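Local coordinates for glycerate dehydrogenase/glyoxylate reductase (Thermus thermophilus, PDB 2CUK), which probably reduces glyoxylate and hydroxypyruvate with NADH or NADPH, as a member of the D-isomer specific 2-hydroxyacid dehydrogenase family, at residues V150-R154 with I155-V159. Residues are numbered along the deposited sequence; the frame is centred on the assembly and turned at random.
Sequences VGMGR and IGQAV
Gln157 reaches back from the first turn of helix 154-165 to the loop at Met152 and Gly153. The glycines of a GxGxxG pattern lie here, Gly151 and Gly153 in the loop and Gly156 in the first turn of the helix, consistent with the dinucleotide-binding turn of a Rossmann fold. The loop links strand 146-150 to the helix.

The amide nitrogen NE2 of Gln157 donates to Met152 O at 3.1 Å, with an N-H...O angle of 153°. The donor sits 28° off the carbonyl plane. A second, weak bond runs from the same NE2 to Gly153 O. The CG of Gln157 lies beside its own backbone N (chi1 -68°), and this brings the chain back over the two loop carbonyls; CG itself is 3.1 Å from Gly153 O. Gly153 is the N-cap residue. Gly153 O accepts a hydrogen bond from Gln157 N at 3.0 Å, and Arg154 O one from Ala158 N at 2.9 Å.

Met152 bends at chi2 and chi3, and its sulfur turns in over the backbone of Gly156, with SD 3.6 Å from Gly156 C. The loop passes close to Gly156. The CA of Gly156 is 4.2 Å from Gly151 O and 4.6 Å from Met152 CA. Gly151 has a positive phi. Gly151 O is buried and has no partner in the model.

Further out, Leu180 touches both Met152 and Gln157. Ile155 and Ala158 face helix 99-114, at Thr102 and Ala103. Val150, at the end of strand 146-150, bonds through its backbone to Ser198 and His200. A water bridges the turn: it accepts from Gly156 N at 3.0 Å and, weakly, from Gly153 N.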
ATOM      1  N   VAL A 150     -10.741 -15.373   6.164  1.00 18.48           N
ATOM      2  CA  VAL A 150     -11.188 -16.217   7.266  1.00 21.84           C
ATOM      3  C   VAL A 150     -11.950 -15.275   8.186  1.00 23.57           C
ATOM      4  O   VAL A 150     -11.356 -14.550   8.986  1.00 23.45           O
ATOM      5  CB  VAL A 150     -10.005 -16.838   8.036  1.00 20.09           C
ATOM      6  CG1 VAL A 150     -10.523 -17.674   9.196  1.00 23.76           C
ATOM      7  CG2 VAL A 150      -9.176 -17.695   7.106  1.00 21.18           C
ATOM      8  N   GLY A 151     -13.274 -15.292   8.051  1.00 24.97           N
ATOM      9  CA  GLY A 151     -14.128 -14.410   8.826  1.00 25.69           C
ATOM     10  C   GLY A 151     -14.626 -13.379   7.831  1.00 26.71           C
ATOM     11  O   GLY A 151     -13.818 -12.750   7.146  1.00 26.94           O
ATOM     12  N   MET A 152     -15.941 -13.210   7.723  1.00 25.58           N
ATOM     13  CA  MET A 152     -16.497 -12.254   6.768  1.00 25.72           C
ATOM     14  C   MET A 152     -17.415 -11.197   7.348  1.00 24.34           C
ATOM     15  O   MET A 152     -18.519 -10.991   6.846  1.00 24.81           O
ATOM     16  CB  MET A 152     -17.239 -12.982   5.646  1.00 26.04           C
ATOM     17  CG  MET A 152     -16.369 -13.302   4.451  1.00 31.08           C
ATOM     18  SD  MET A 152     -15.618 -11.834   3.713  1.00 29.80           S
ATOM     19  CE  MET A 152     -16.364 -11.830   2.108  1.00 30.15           C
ATOM     20  N   GLY A 153     -16.960 -10.530   8.403  1.00 23.75           N
ATOM     21  CA  GLY A 153     -17.755  -9.473   8.999  1.00 21.98           C
ATOM     22  C   GLY A 153     -17.636  -8.253   8.105  1.00 21.62           C
ATOM     23  O   GLY A 153     -17.314  -8.386   6.924  1.00 22.03           O
ATOM     24  N   ARG A 154     -17.871  -7.065   8.654  1.00 21.76           N
ATOM     25  CA  ARG A 154     -17.786  -5.840   7.860  1.00 23.18           C
ATOM     26  C   ARG A 154     -16.387  -5.587   7.292  1.00 22.12           C
ATOM     27  O   ARG A 154     -16.243  -5.213   6.128  1.00 21.25           O
ATOM     28  CB  ARG A 154     -18.234  -4.636   8.693  1.00 26.84           C
ATOM     29  CG  ARG A 154     -19.728  -4.637   9.014  1.00 31.04           C
ATOM     30  CD  ARG A 154     -20.133  -3.416   9.825  1.00 36.33           C
ATOM     31  NE  ARG A 154     -21.540  -3.462  10.219  1.00 38.76           N
ATOM     32  CZ  ARG A 154     -22.567  -3.371   9.377  1.00 39.53           C
ATOM     33  NH1 ARG A 154     -22.359  -3.223   8.075  1.00 39.57           N
ATOM     34  NH2 ARG A 154     -23.807  -3.438   9.839  1.00 40.29           N
ATOM     35  N   ILE A 155     -15.357  -5.789   8.106  1.00 21.77           N
ATOM     36  CA  ILE A 155     -13.994  -5.573   7.632  1.00 20.11           C
ATOM     37  C   ILE A 155     -13.665  -6.544   6.503  1.00 18.64           C
ATOM     38  O   ILE A 155     -13.171  -6.139   5.453  1.00 20.52           O
ATOM     39  CB  ILE A 155     -12.974  -5.718   8.784  1.00 19.75           C
ATOM     40  CG1 ILE A 155     -13.226  -4.620   9.820  1.00 18.38           C
ATOM     41  CG2 ILE A 155     -11.539  -5.609   8.244  1.00 18.58           C
ATOM     42  CD1 ILE A 155     -12.340  -4.691  11.039  1.00 17.82           C
ATOM     43  N   GLY A 156     -13.956  -7.825   6.711  1.00 19.12           N
ATOM     44  CA  GLY A 156     -13.686  -8.815   5.682  1.00 16.15           C
ATOM     45  C   GLY A 156     -14.379  -8.476   4.374  1.00 17.33           C
ATOM     46  O   GLY A 156     -13.815  -8.650   3.296  1.00 15.96           O
ATOM     47  N   GLN A 157     -15.611  -7.991   4.465  1.00 16.93           N
ATOM     48  CA  GLN A 157     -16.363  -7.628   3.274  1.00 17.43           C
ATOM     49  C   GLN A 157     -15.767  -6.394   2.605  1.00 17.16           C
ATOM     50  O   GLN A 157     -15.766  -6.288   1.382  1.00 15.69           O
ATOM     51  CB  GLN A 157     -17.830  -7.384   3.635  1.00 20.27           C
ATOM     52  CG  GLN A 157     -18.565  -8.655   4.056  1.00 22.94           C
ATOM     53  CD  GLN A 157     -19.996  -8.394   4.477  1.00 26.97           C
ATOM     54  OE1 GLN A 157     -20.785  -7.816   3.726  1.00 26.50           O
ATOM     55  NE2 GLN A 157     -20.339  -8.825   5.685  1.00 26.15           N
ATOM     56  N   ALA A 158     -15.269  -5.460   3.412  1.00 16.15           N
ATOM     57  CA  ALA A 158     -14.656  -4.250   2.874  1.00 17.04           C
ATOM     58  C   ALA A 158     -13.358  -4.638   2.170  1.00 17.36           C
ATOM     59  O   ALA A 158     -13.011  -4.072   1.140  1.00 18.52           O
ATOM     60  CB  ALA A 158     -14.368  -3.261   3.993  1.00 15.02           C
ATOM     61  N   VAL A 159     -12.643  -5.611   2.729  1.00 16.37           N
ATOM     62  CA  VAL A 159     -11.392  -6.050   2.119  1.00 15.39           C
ATOM     63  C   VAL A 159     -11.677  -6.716   0.773  1.00 15.37           C
ATOM     64  O   VAL A 159     -11.000  -6.446  -0.224  1.00 13.97           O
ATOM     65  CB  VAL A 159     -10.625  -7.027   3.049  1.00 13.45           C
ATOM     66  CG1 VAL A 159      -9.446  -7.638   2.307  1.00 11.63           C
ATOM     67  CG2 VAL A 159     -10.123  -6.271   4.297  1.00 11.55           C
TER
HETATM   68  O   HOH W   1     -14.648  -9.174   9.330  1.00 30.53           O